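Local coordinates for aminotransferase, class III (Deinococcus radiodurans, PDB 3I4J), which probably catalyses pyridoxal-phosphate-dependent transfer of amino groups, as a member of the class-III aminotransferase family, at residues E52-Q57 and H299-A304; S99-S104 and P269-L274; G178-L183 and R218-E223; K323-Q328 and I409-V414; A338-M343 and A424-L429. The protein carries 1 engineered substitution. All coordinates share one frame; numbering follows the deposited sequence.

Interaction 1: E52-Q57 and H299-A304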
# COMPACT_ATOMS: atom_id res chain seq x y z
N GLU C 52 -8.27 14.07 -14.73
CA GLU C 52 -8.58 15.47 -14.45
C GLU C 52 -8.98 15.66 -12.99
O GLU C 52 -8.61 16.65 -12.35
CB GLU C 52 -9.71 15.98 -15.35
CG GLU C 52 -9.47 15.76 -16.83
CD GLU C 52 -8.16 16.33 -17.31
OE1 GLU C 52 -7.98 17.57 -17.24
OE2 GLU C 52 -7.30 15.54 -17.77
N ARG C 53 -9.75 14.71 -12.47
CA ARG C 53 -10.21 14.76 -11.08
C ARG C 53 -9.03 14.63 -10.11
O ARG C 53 -9.01 15.27 -9.06
CB ARG C 53 -11.23 13.65 -10.82
CG ARG C 53 -12.53 13.83 -11.60
CD ARG C 53 -13.38 14.96 -11.02
NE ARG C 53 -14.04 14.56 -9.78
CZ ARG C 53 -15.09 13.75 -9.72
NH1 ARG C 53 -15.62 13.26 -10.83
NH2 ARG C 53 -15.62 13.44 -8.55
N MET C 54 -8.05 13.80 -10.47
CA MET C 54 -6.89 13.61 -9.62
C MET C 54 -6.05 14.89 -9.65
O MET C 54 -5.54 15.33 -8.62
CB MET C 54 -6.06 12.41 -10.11
CG MET C 54 -6.79 11.07 -10.00
SD MET C 54 -5.78 9.62 -10.54
CE MET C 54 -5.23 10.16 -12.10
N ALA C 55 -5.92 15.49 -10.83
CA ALA C 55 -5.16 16.72 -10.98
C ALA C 55 -5.78 17.84 -10.15
O ALA C 55 -5.07 18.59 -9.47
CB ALA C 55 -5.12 17.13 -12.46
N ALA C 56 -7.10 17.94 -10.19
CA ALA C 56 -7.79 18.97 -9.42
C ALA C 56 -7.57 18.78 -7.92
O ALA C 56 -7.37 19.75 -7.19
CB ALA C 56 -9.29 18.95 -9.74
N GLN C 57 -7.59 17.54 -7.45
CA GLN C 57 -7.38 17.28 -6.03
C GLN C 57 -5.93 17.57 -5.63
O GLN C 57 -5.68 18.05 -4.52
CB GLN C 57 -7.74 15.83 -5.68
CG GLN C 57 -7.73 15.55 -4.17
CD GLN C 57 -8.76 16.37 -3.43
OE1 GLN C 57 -9.93 16.43 -3.83
NE2 GLN C 57 -8.35 17.01 -2.34
N HIS C 299 -5.65 8.98 1.68
CA HIS C 299 -4.97 9.89 0.76
C HIS C 299 -5.96 10.63 -0.15
O HIS C 299 -6.64 10.00 -0.96
CB HIS C 299 -3.96 9.08 -0.07
CG HIS C 299 -3.23 9.88 -1.10
ND1 HIS C 299 -2.56 11.05 -0.80
CD2 HIS C 299 -3.03 9.65 -2.42
CE1 HIS C 299 -1.98 11.51 -1.90
NE2 HIS C 299 -2.25 10.68 -2.89
N PRO C 300 -6.04 11.97 -0.04
CA PRO C 300 -6.96 12.74 -0.88
C PRO C 300 -6.95 12.51 -2.38
O PRO C 300 -8.00 12.36 -2.99
CB PRO C 300 -6.63 14.19 -0.51
CG PRO C 300 -6.32 14.07 0.95
CD PRO C 300 -5.42 12.83 0.98
N VAL C 301 -5.77 12.49 -3.00
CA VAL C 301 -5.74 12.30 -4.44
C VAL C 301 -6.25 10.92 -4.83
O VAL C 301 -6.97 10.77 -5.81
CB VAL C 301 -4.32 12.49 -5.02
CG1 VAL C 301 -4.38 12.44 -6.54
CG2 VAL C 301 -3.75 13.82 -4.56
N SER C 302 -5.88 9.91 -4.04
CA SER C 302 -6.32 8.55 -4.32
C SER C 302 -7.82 8.42 -4.09
O SER C 302 -8.51 7.72 -4.83
CB SER C 302 -5.55 7.56 -3.44
OG SER C 302 -4.18 7.55 -3.81
N VAL C 303 -8.33 9.09 -3.07
CA VAL C 303 -9.75 9.06 -2.77
C VAL C 303 -10.51 9.75 -3.90
O VAL C 303 -11.57 9.29 -4.33
CB VAL C 303 -10.04 9.74 -1.41
CG1 VAL C 303 -11.55 9.89 -1.19
CG2 VAL C 303 -9.43 8.91 -0.29
N ALA C 304 -9.97 10.86 -4.40
CA ALA C 304 -10.60 11.58 -5.50
C ALA C 304 -10.69 10.66 -6.72
O ALA C 304 -11.66 10.72 -7.48
CB ALA C 304 -9.78 12.83 -5.85
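Q57 lies against the first turn of helix 300-315 and meets P300 and A304 with different parts of its side chain. Its CB packs on a methyl, Q57 CB to A304 CB being 3.6 Å. One bond further out, Q57 CG rests 3.4 Å from P300 O. P300 O already accepts the helical bond from A304 N at 2.8 Å, and the methylene meets it as packing alone. The amide end comes round to the pyrrolidine ring, with Q57 NE2 3.8 Å from P300 CB. The path follows from CG standing anti to the backbone N (chi1 -172°) and a bend at chi2 (62°) that turns CD. A second patch joins M54 and V301: the methyl V301 CG1 lies 3.7 Å from M54 O and also touches M54 CB at 3.9 Å, while the thioether end of M54 leads away from residues 299-304; M54 also packs on A305, further along the same helix. The frame is an antiparallel helix pair, 48-60 against 300-315, the short axes passing 8.4 Å apart at 152°, and A304, facing Q57, puts only a methyl between them. Further out, Q57 NE2 gives a hydrogen bond to L61 O, which restrains the rotation of the amide, and V73 of helix 72-84 packs on both Q57 and P300. R53 NH1 forms a salt bridge with D311, R53 packs on L307 and S308, and M54 packs on A58 of the second subunit, beside the dimer interface. At the head of helix 300-315, H299 takes the N-cap position, with V301 N over the centre of its ring.

Interaction 2: S99-S104 and P269-L274. With SO4 (sulfate ion), chain G.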
# COMPACT_ATOMS: atom_id res chain seq x y z
N SER C 99 -4.47 -6.10 0.92
CA SER C 99 -3.94 -6.79 2.08
C SER C 99 -4.13 -5.97 3.35
O SER C 99 -4.52 -6.51 4.38
CB SER C 99 -2.46 -7.12 1.87
OG SER C 99 -2.33 -7.98 0.76
N GLU C 100 -3.85 -4.67 3.26
CA GLU C 100 -4.02 -3.78 4.40
C GLU C 100 -5.49 -3.78 4.82
O GLU C 100 -5.80 -3.78 6.01
CB GLU C 100 -3.65 -2.33 4.04
CG GLU C 100 -2.19 -2.10 3.68
CD GLU C 100 -1.88 -0.62 3.46
OE1 GLU C 100 -2.70 0.07 2.82
OE2 GLU C 100 -0.82 -0.15 3.92
N ALA C 101 -6.38 -3.80 3.83
CA ALA C 101 -7.82 -3.79 4.09
C ALA C 101 -8.28 -5.07 4.77
O ALA C 101 -9.10 -5.03 5.70
CB ALA C 101 -8.57 -3.60 2.78
N THR C 102 -7.76 -6.20 4.31
CA THR C 102 -8.09 -7.50 4.87
C THR C 102 -7.58 -7.61 6.30
O THR C 102 -8.30 -8.07 7.19
CB THR C 102 -7.47 -8.62 4.02
OG1 THR C 102 -8.01 -8.56 2.70
CG2 THR C 102 -7.76 -9.97 4.64
N GLU C 103 -6.34 -7.21 6.53
CA GLU C 103 -5.79 -7.26 7.88
C GLU C 103 -6.57 -6.33 8.81
O GLU C 103 -6.78 -6.65 9.98
CB GLU C 103 -4.31 -6.89 7.86
CG GLU C 103 -3.44 -7.89 7.11
CD GLU C 103 -3.56 -9.32 7.64
OE1 GLU C 103 -3.31 -9.54 8.84
OE2 GLU C 103 -3.92 -10.23 6.85
N SER C 104 -7.02 -5.19 8.28
CA SER C 104 -7.78 -4.24 9.09
C SER C 104 -9.09 -4.91 9.51
O SER C 104 -9.51 -4.78 10.65
CB SER C 104 -8.11 -2.97 8.30
OG SER C 104 -6.95 -2.20 8.03
N PRO C 269 -3.76 3.76 -5.88
CA PRO C 269 -3.73 2.65 -4.92
C PRO C 269 -4.74 2.95 -3.82
O PRO C 269 -4.46 3.71 -2.89
CB PRO C 269 -2.29 2.67 -4.40
CG PRO C 269 -1.53 3.42 -5.47
CD PRO C 269 -2.49 4.50 -5.86
N LEU C 270 -5.93 2.36 -3.94
CA LEU C 270 -7.00 2.57 -2.99
C LEU C 270 -7.72 1.26 -2.68
O LEU C 270 -7.97 0.44 -3.57
CB LEU C 270 -8.00 3.58 -3.56
CG LEU C 270 -9.19 3.97 -2.68
CD1 LEU C 270 -8.70 4.80 -1.52
CD2 LEU C 270 -10.20 4.77 -3.50
N ALA C 271 -8.05 1.07 -1.41
CA ALA C 271 -8.74 -0.11 -0.91
C ALA C 271 -9.38 0.31 0.41
O ALA C 271 -9.26 1.47 0.83
CB ALA C 271 -7.76 -1.25 -0.67
N GLY C 272 -10.06 -0.61 1.07
CA GLY C 272 -10.67 -0.25 2.33
C GLY C 272 -11.74 -1.22 2.74
O GLY C 272 -11.91 -2.27 2.12
N LEU C 273 -12.47 -0.88 3.79
CA LEU C 273 -13.55 -1.73 4.26
C LEU C 273 -14.71 -0.87 4.70
O LEU C 273 -14.55 0.32 5.00
CB LEU C 273 -13.07 -2.63 5.41
CG LEU C 273 -12.52 -2.02 6.70
CD1 LEU C 273 -13.66 -1.47 7.55
CD2 LEU C 273 -11.76 -3.08 7.48
N LEU C 274 -15.90 -1.47 4.70
CA LEU C 274 -17.11 -0.79 5.14
C LEU C 274 -17.59 -1.62 6.32
O LEU C 274 -17.79 -2.83 6.19
CB LEU C 274 -18.17 -0.79 4.03
CG LEU C 274 -17.96 0.21 2.89
CD1 LEU C 274 -18.92 -0.11 1.74
CD2 LEU C 274 -18.17 1.64 3.40
S SO4 G . -2.32 -6.05 -2.50
O1 SO4 G . -1.08 -5.42 -2.99
O2 SO4 G . -2.54 -5.63 -1.11
O3 SO4 G . -3.46 -5.66 -3.35
O4 SO4 G . -2.17 -7.51 -2.53
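A101 and G272 form the tight part of this contact, their CA atoms only 4.9 Å apart. The methyl of A101 rests on the strand backbone, A101 CB to G272 O being 3.7 Å. G272 has no side chain; a CB on it would point away from the helix, but it would collide with the carbonyl of A271, a backbone conformation that a side chain would strain. L273 closes the other end of the patch. Its CG sits between the backbone N and the carbonyl carbon, the crowded position (chi1 59°), and the branch L273 CD2 touches S104 CB at 3.7 Å as well as the carbonyl A101 O. The S104 hydroxyl is occupied within the helix: S104 OG bonds to E100 O at 2.8 Å, while S104 N reaches the same oxygen from the opposite face of its plane. Packing slackens toward the start of the helix, where A101 CB and A271 CB are 4.3 Å apart. The exposed S99 there faces a sulfate rather than the strand. S99 N donates to sulfate O2 at 2.8 Å in a nearly straight bond (169°), S99 OG bonds to that oxygen at 3.0 Å, and T295 of the second subunit binds the ion too. This is consistent with the ion marking the cofactor phosphate site of the family. Strand 271-275 runs antiparallel between 91-95 and 256-259 in the large sheet, and helix 98-115 packs on this part of the sheet, its segment running 27° from the strand, A101 touching V95 and V258 while W93 bonds to S104 OG.

Interaction 3: G178-L183 and R218-E223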
# COMPACT_ATOMS: atom_id res chain seq x y z
N GLY C 178 -22.56 -26.47 6.74
CA GLY C 178 -21.25 -26.94 7.13
C GLY C 178 -20.63 -25.96 8.11
O GLY C 178 -19.79 -26.33 8.93
N LEU C 179 -21.06 -24.70 8.04
CA LEU C 179 -20.53 -23.67 8.93
C LEU C 179 -21.01 -23.91 10.36
O LEU C 179 -20.25 -23.71 11.32
CB LEU C 179 -20.96 -22.27 8.46
CG LEU C 179 -20.52 -21.08 9.34
CD1 LEU C 179 -19.00 -21.09 9.50
CD2 LEU C 179 -20.98 -19.77 8.71
N ARG C 180 -22.26 -24.34 10.51
CA ARG C 180 -22.77 -24.62 11.84
C ARG C 180 -21.98 -25.79 12.43
O ARG C 180 -21.58 -25.76 13.59
CB ARG C 180 -24.26 -24.99 11.82
CG ARG C 180 -24.85 -25.12 13.22
CD ARG C 180 -26.22 -25.79 13.19
NE ARG C 180 -27.15 -25.12 12.29
CZ ARG C 180 -27.88 -24.06 12.61
NH1 ARG C 180 -27.82 -23.53 13.82
NH2 ARG C 180 -28.68 -23.52 11.70
N ALA C 181 -21.73 -26.81 11.60
CA ALA C 181 -20.99 -27.99 12.03
C ALA C 181 -19.59 -27.62 12.52
O ALA C 181 -19.13 -28.14 13.54
CB ALA C 181 -20.90 -29.00 10.88
N LEU C 182 -18.92 -26.74 11.79
CA LEU C 182 -17.57 -26.31 12.18
C LEU C 182 -17.63 -25.52 13.48
O LEU C 182 -16.79 -25.70 14.37
CB LEU C 182 -16.95 -25.45 11.07
CG LEU C 182 -15.56 -24.88 11.39
CD1 LEU C 182 -14.63 -26.01 11.81
CD2 LEU C 182 -15.00 -24.15 10.17
N LEU C 183 -18.61 -24.64 13.59
CA LEU C 183 -18.76 -23.84 14.79
C LEU C 183 -18.97 -24.73 16.00
O LEU C 183 -18.39 -24.49 17.07
CB LEU C 183 -19.94 -22.87 14.63
CG LEU C 183 -19.63 -21.61 13.82
CD1 LEU C 183 -20.93 -20.90 13.45
CD2 LEU C 183 -18.73 -20.70 14.63
N ARG C 218 -25.35 -16.03 6.59
CA ARG C 218 -25.70 -14.81 7.32
C ARG C 218 -26.46 -15.16 8.61
O ARG C 218 -26.15 -14.64 9.69
CB ARG C 218 -26.57 -13.90 6.44
CG ARG C 218 -27.16 -12.67 7.13
CD ARG C 218 -26.10 -11.62 7.46
NE ARG C 218 -25.43 -11.87 8.73
CZ ARG C 218 -24.43 -11.13 9.20
NH1 ARG C 218 -23.99 -10.09 8.50
NH2 ARG C 218 -23.88 -11.42 10.37
N ASP C 219 -27.44 -16.04 8.48
CA ASP C 219 -28.25 -16.46 9.62
C ASP C 219 -27.44 -17.23 10.66
O ASP C 219 -27.57 -16.98 11.86
CB ASP C 219 -29.44 -17.31 9.15
CG ASP C 219 -30.46 -16.50 8.38
OD1 ASP C 219 -30.46 -15.26 8.50
OD2 ASP C 219 -31.29 -17.11 7.67
N ILE C 220 -26.60 -18.16 10.21
CA ILE C 220 -25.77 -18.91 11.14
C ILE C 220 -24.85 -17.97 11.91
O ILE C 220 -24.63 -18.13 13.11
CB ILE C 220 -24.93 -19.98 10.39
CG1 ILE C 220 -25.84 -21.06 9.83
CG2 ILE C 220 -23.89 -20.59 11.33
CD1 ILE C 220 -26.60 -21.80 10.89
N CYS C 221 -24.30 -16.97 11.21
CA CYS C 221 -23.41 -16.01 11.85
C CYS C 221 -24.17 -15.19 12.89
O CYS C 221 -23.65 -14.93 13.98
CB CYS C 221 -22.78 -15.08 10.80
SG CYS C 221 -21.47 -15.88 9.80
N ASP C 222 -25.40 -14.80 12.58
CA ASP C 222 -26.20 -14.03 13.53
C ASP C 222 -26.49 -14.85 14.79
O ASP C 222 -26.42 -14.34 15.91
CB ASP C 222 -27.51 -13.58 12.89
CG ASP C 222 -27.31 -12.47 11.86
OD1 ASP C 222 -26.26 -11.80 11.91
OD2 ASP C 222 -28.21 -12.26 11.03
N GLU C 223 -26.83 -16.13 14.60
CA GLU C 223 -27.13 -17.00 15.74
C GLU C 223 -25.91 -17.20 16.62
O GLU C 223 -26.02 -17.18 17.85
CB GLU C 223 -27.62 -18.37 15.26
CG GLU C 223 -28.99 -18.35 14.63
CD GLU C 223 -29.49 -19.74 14.26
OE1 GLU C 223 -30.57 -19.83 13.64
OE2 GLU C 223 -28.82 -20.74 14.59
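R180 holds CG anti to its backbone N (chi1 -173°) and bends at chi3, which turns NE and brings the guanidinium across to E223, whose chain is extended beyond CG. I220 puts CG2 anti to its own backbone N, between the two leucines of the facing helix. The two helices run side by side, their segments 26° apart in direction, on one face of the large α/β sheet; helix 213-224 is the connection of a beta-alpha-beta unit between the parallel strands 191-196 and 227-231. I220 CG2 meets L183 CD1 at 3.7 Å and L179 CG at 3.9 Å, and each leucine slides past it in the opposite direction. Above this buried layer, R180 NH1 donates to E223 OE2 at 3.1 Å with an angle of 158°. The carboxylate is met on its syn side and close to the guanidinium plane. R180 NE forms a further salt bridge with E177, so two acidic groups hold this guanidinium. An alanine here would remove that group and would probably leave both E223 and E177 without their charged mate. I125 and F194 of the sheet pack beneath L179, and its methyl CD2 lies 4.1 Å from C221 SG.

Interaction 4: K323-Q328 and I409-V414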
# COMPACT_ATOMS: atom_id res chain seq x y z
N LYS C 323 -23.36 -7.59 -16.12
CA LYS C 323 -24.34 -8.67 -16.21
C LYS C 323 -24.51 -9.12 -17.66
O LYS C 323 -24.42 -10.31 -17.97
CB LYS C 323 -25.70 -8.19 -15.68
CG LYS C 323 -25.69 -7.79 -14.21
CD LYS C 323 -27.06 -7.29 -13.76
CE LYS C 323 -28.11 -8.38 -13.82
NZ LYS C 323 -27.77 -9.53 -12.93
N GLU C 324 -24.74 -8.16 -18.55
CA GLU C 324 -24.94 -8.43 -19.97
C GLU C 324 -23.69 -9.00 -20.65
O GLU C 324 -23.75 -10.04 -21.30
CB GLU C 324 -25.38 -7.14 -20.67
CG GLU C 324 -25.78 -7.31 -22.12
CD GLU C 324 -26.35 -6.04 -22.72
OE1 GLU C 324 -27.31 -5.49 -22.12
OE2 GLU C 324 -25.86 -5.59 -23.77
N ARG C 325 -22.57 -8.32 -20.50
CA ARG C 325 -21.32 -8.76 -21.10
C ARG C 325 -20.83 -10.07 -20.47
O ARG C 325 -20.22 -10.91 -21.14
CB ARG C 325 -20.26 -7.67 -20.97
CG ARG C 325 -20.62 -6.36 -21.67
CD ARG C 325 -20.41 -6.46 -23.18
NE ARG C 325 -21.39 -7.32 -23.84
CZ ARG C 325 -22.65 -6.98 -24.07
NH1 ARG C 325 -23.09 -5.79 -23.69
NH2 ARG C 325 -23.47 -7.82 -24.68
N GLY C 326 -21.09 -10.23 -19.17
CA GLY C 326 -20.69 -11.44 -18.48
C GLY C 326 -21.44 -12.64 -19.02
O GLY C 326 -20.86 -13.71 -19.22
N ALA C 327 -22.73 -12.46 -19.28
CA ALA C 327 -23.55 -13.53 -19.83
C ALA C 327 -23.04 -13.91 -21.22
O ALA C 327 -22.91 -15.09 -21.55
CB ALA C 327 -25.02 -13.08 -19.90
N GLN C 328 -22.73 -12.90 -22.02
CA GLN C 328 -22.22 -13.12 -23.37
C GLN C 328 -20.90 -13.88 -23.35
O GLN C 328 -20.71 -14.85 -24.08
CB GLN C 328 -22.02 -11.78 -24.10
CG GLN C 328 -21.36 -11.93 -25.46
CD GLN C 328 -20.97 -10.61 -26.08
OE1 GLN C 328 -20.99 -9.57 -25.42
NE2 GLN C 328 -20.59 -10.64 -27.35
N ILE C 409 -16.18 -3.13 -21.42
CA ILE C 409 -15.92 -3.84 -22.67
C ILE C 409 -17.19 -3.90 -23.52
O ILE C 409 -18.29 -4.04 -22.98
CB ILE C 409 -15.40 -5.27 -22.40
CG1 ILE C 409 -14.97 -5.93 -23.71
CG2 ILE C 409 -16.47 -6.09 -21.70
CD1 ILE C 409 -14.20 -7.22 -23.50
N THR C 410 -17.05 -3.79 -24.84
CA THR C 410 -18.21 -3.83 -25.73
C THR C 410 -18.51 -5.26 -26.17
O THR C 410 -17.69 -6.16 -26.00
CB THR C 410 -17.98 -2.98 -27.01
OG1 THR C 410 -16.93 -3.58 -27.79
CG2 THR C 410 -17.57 -1.56 -26.64
N ALA C 411 -19.70 -5.47 -26.73
CA ALA C 411 -20.09 -6.79 -27.20
C ALA C 411 -19.11 -7.28 -28.26
O ALA C 411 -18.71 -8.45 -28.26
CB ALA C 411 -21.51 -6.75 -27.77
N ALA C 412 -18.73 -6.39 -29.17
CA ALA C 412 -17.80 -6.76 -30.23
C ALA C 412 -16.45 -7.15 -29.64
O ALA C 412 -15.81 -8.10 -30.10
CB ALA C 412 -17.63 -5.60 -31.21
N GLU C 413 -16.02 -6.43 -28.61
CA GLU C 413 -14.75 -6.72 -27.97
C GLU C 413 -14.80 -8.05 -27.21
O GLU C 413 -13.79 -8.74 -27.08
CB GLU C 413 -14.35 -5.56 -27.04
CG GLU C 413 -14.22 -4.24 -27.81
CD GLU C 413 -13.91 -3.04 -26.94
OE1 GLU C 413 -14.36 -3.00 -25.77
OE2 GLU C 413 -13.23 -2.11 -27.43
N VAL C 414 -15.98 -8.42 -26.70
CA VAL C 414 -16.11 -9.70 -26.01
C VAL C 414 -15.90 -10.81 -27.05
O VAL C 414 -15.23 -11.81 -26.78
CB VAL C 414 -17.51 -9.87 -25.35
CG1 VAL C 414 -17.72 -11.33 -24.93
CG2 VAL C 414 -17.61 -8.98 -24.12
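Q328 and V414 reach toward each other tip to tip, while R325 lays a guanidinium face over A411. The extended Q328 chain, CG anti to the backbone N (chi1 174°), sets its amide against the valine branches, Q328 CD to V414 CG1 being 3.5 Å. From there Q328 NE2 donates to A411 O at 3.0 Å (N-H...O 147°), from a position tilted out of the carbonyl plane. R325 is bent at chi2 and chi3, which folds CD and then NE back over the start of helix 411-428. R325 NE comes to lie 3.6 Å from A411 CA, with the A411 methyl toward the guanidinium rim. R325 CD comes within 3.2 Å of I409 O. The polar partners at the guanidinium edge come from its own helix. R325 NE gives a bond to Q328 OE1 at 2.8 Å, nearly along the C=O axis (172°), and R325 NH1 forms a salt bridge with E324 OE2 at 2.8 Å. Q328 is thereby held at both ends of its amide, the oxygen by R325 and the nitrogen by A411, which fixes the flip of the group; NE2 has a further weak bond to D415. On the facing segment T410 and E413 form a capping box, with T410 N bonded to E413 OE1 at 3.0 Å, which begins helix 411-428. The contact joins that helix to helix 318-339. L351, in the turn between strands 343-349 and 352-357, touches R325, and V21, in the loop before strand 22-25, touches both I409 and E413.

Interaction 5: A338-M343 and A424-L429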
# COMPACT_ATOMS: atom_id res chain seq x y z
N ALA C 338 -17.12 -27.43 -26.80
CA ALA C 338 -17.40 -28.43 -27.82
C ALA C 338 -16.14 -28.71 -28.63
O ALA C 338 -15.83 -29.85 -28.96
CB ALA C 338 -18.52 -27.94 -28.73
N ARG C 339 -15.43 -27.64 -28.96
CA ARG C 339 -14.21 -27.71 -29.74
C ARG C 339 -13.03 -28.11 -28.86
O ARG C 339 -12.12 -28.81 -29.29
CB ARG C 339 -13.97 -26.35 -30.39
CG ARG C 339 -12.71 -26.18 -31.21
CD ARG C 339 -12.84 -24.90 -32.03
NE ARG C 339 -11.58 -24.31 -32.44
CZ ARG C 339 -10.65 -24.92 -33.17
NH1 ARG C 339 -10.83 -26.18 -33.56
NH2 ARG C 339 -9.55 -24.27 -33.51
N PHE C 340 -13.07 -27.67 -27.60
CA PHE C 340 -12.00 -27.97 -26.66
C PHE C 340 -12.51 -28.62 -25.39
O PHE C 340 -12.65 -27.96 -24.35
CB PHE C 340 -11.24 -26.68 -26.33
CG PHE C 340 -10.63 -26.02 -27.52
CD1 PHE C 340 -9.51 -26.56 -28.14
CD2 PHE C 340 -11.22 -24.88 -28.07
CE1 PHE C 340 -8.98 -25.98 -29.29
CE2 PHE C 340 -10.69 -24.29 -29.22
CZ PHE C 340 -9.57 -24.85 -29.83
N PRO C 341 -12.80 -29.92 -25.45
CA PRO C 341 -13.30 -30.64 -24.27
C PRO C 341 -12.30 -30.73 -23.12
O PRO C 341 -12.60 -31.29 -22.07
CB PRO C 341 -13.71 -32.01 -24.84
CG PRO C 341 -12.81 -32.17 -26.03
CD PRO C 341 -12.81 -30.79 -26.64
N GLN C 342 -11.09 -30.20 -23.33
CA GLN C 342 -10.09 -30.20 -22.27
C GLN C 342 -10.54 -29.16 -21.25
O GLN C 342 -10.01 -29.09 -20.14
CB GLN C 342 -8.70 -29.84 -22.80
CG GLN C 342 -8.10 -30.88 -23.74
CD GLN C 342 -8.48 -30.65 -25.19
OE1 GLN C 342 -9.46 -29.98 -25.49
NE2 GLN C 342 -7.69 -31.22 -26.09
N MET C 343 -11.51 -28.35 -21.64
CA MET C 343 -12.08 -27.34 -20.75
C MET C 343 -13.02 -28.13 -19.83
O MET C 343 -14.20 -28.32 -20.15
CB MET C 343 -12.86 -26.29 -21.57
CG MET C 343 -11.99 -25.45 -22.53
SD MET C 343 -12.91 -24.30 -23.60
CE MET C 343 -13.12 -22.88 -22.47
N ALA C 424 -5.47 -19.34 -28.84
CA ALA C 424 -4.52 -19.81 -27.84
C ALA C 424 -4.77 -21.28 -27.53
O ALA C 424 -3.84 -22.08 -27.42
CB ALA C 424 -4.64 -18.97 -26.57
N LEU C 425 -6.05 -21.63 -27.37
CA LEU C 425 -6.42 -23.01 -27.07
C LEU C 425 -6.00 -23.90 -28.24
O LEU C 425 -5.55 -25.03 -28.04
CB LEU C 425 -7.93 -23.12 -26.84
CG LEU C 425 -8.45 -22.48 -25.55
CD1 LEU C 425 -9.97 -22.45 -25.55
CD2 LEU C 425 -7.93 -23.26 -24.35
N GLU C 426 -6.15 -23.39 -29.46
CA GLU C 426 -5.78 -24.13 -30.65
C GLU C 426 -4.27 -24.37 -30.69
O GLU C 426 -3.81 -25.46 -31.01
CB GLU C 426 -6.22 -23.36 -31.91
CG GLU C 426 -5.69 -23.92 -33.23
CD GLU C 426 -6.16 -25.33 -33.51
OE1 GLU C 426 -7.39 -25.56 -33.48
OE2 GLU C 426 -5.31 -26.20 -33.78
N ASP C 427 -3.50 -23.33 -30.36
CA ASP C 427 -2.04 -23.44 -30.37
C ASP C 427 -1.54 -24.51 -29.40
O ASP C 427 -0.70 -25.34 -29.75
CB ASP C 427 -1.39 -22.10 -30.00
CG ASP C 427 -1.81 -20.96 -30.91
OD1 ASP C 427 -1.95 -21.19 -32.13
OD2 ASP C 427 -2.00 -19.84 -30.40
N VAL C 428 -2.07 -24.49 -28.18
CA VAL C 428 -1.66 -25.44 -27.15
C VAL C 428 -2.31 -26.81 -27.27
O VAL C 428 -1.64 -27.84 -27.18
CB VAL C 428 -1.94 -24.88 -25.74
CG1 VAL C 428 -1.48 -25.86 -24.68
CG2 VAL C 428 -1.25 -23.54 -25.57
N LEU C 429 -3.62 -26.83 -27.47
CA LEU C 429 -4.36 -28.08 -27.58
C LEU C 429 -4.45 -28.59 -29.01
O LEU C 429 -4.00 -27.88 -29.93
CB LEU C 429 -5.77 -27.90 -27.01
CG LEU C 429 -5.85 -27.37 -25.57
CD1 LEU C 429 -7.30 -27.06 -25.22
CD2 LEU C 429 -5.26 -28.38 -24.61
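R339 and E426 form a salt bridge at the outer edge of this contact, R339 NH2 lying 2.5 Å from E426 OE1. The hydrogen bond within it is weak (128°) and its short length is doubtful. R339, CG anti to the backbone N (chi1 177°), runs extended to NE and crosses E426 at about a right angle. Backbone polar groups pair locally: M343 N bonds to F340 O at 3.0 Å and L429 N to L425 O at 2.7 Å, while the Q342 backbone is bonded to G358. The first of these closes a type I beta turn, F340 to M343, that takes the chain from helix 318-339 into strand 343-349. L425 CB sits over the centre of one ring face, 3.7 Å from the F340 centroid and 5° off the normal, a CH-pi contact, and R339 CG lies over the opposite face, offset toward the rim. An alanine in place of F340 would probably open a gap between L425 and R339 and cost L429 CD1 its contact with the ring. The carboxylate of D427 has R382 as its salt-bridge partner. Q342 meets L429 tip to tip, Q342 OE1 only packing at 3.6 Å from L429 CD1.

Overall arrangement
Interactions 1 and 2 adjoin, centres 19 Å apart, with S302 O packing on L270 CD2 at 3.6 Å; H299 and S302 of one and P269 of the other touch the second subunit. The sulfate at interaction 2, shared with T295 of that subunit, probably marks the cofactor phosphate pocket. Interaction 3 is about 25 Å from interaction 2 between centres, on another part of the large sheet. Interactions 4 and 5 are two points along one helix pair, 318-339 and 411-428, their centres about 21 Å apart. Their centres lie about 29 and 38 Å from that of interaction 2, across the centre of the chain.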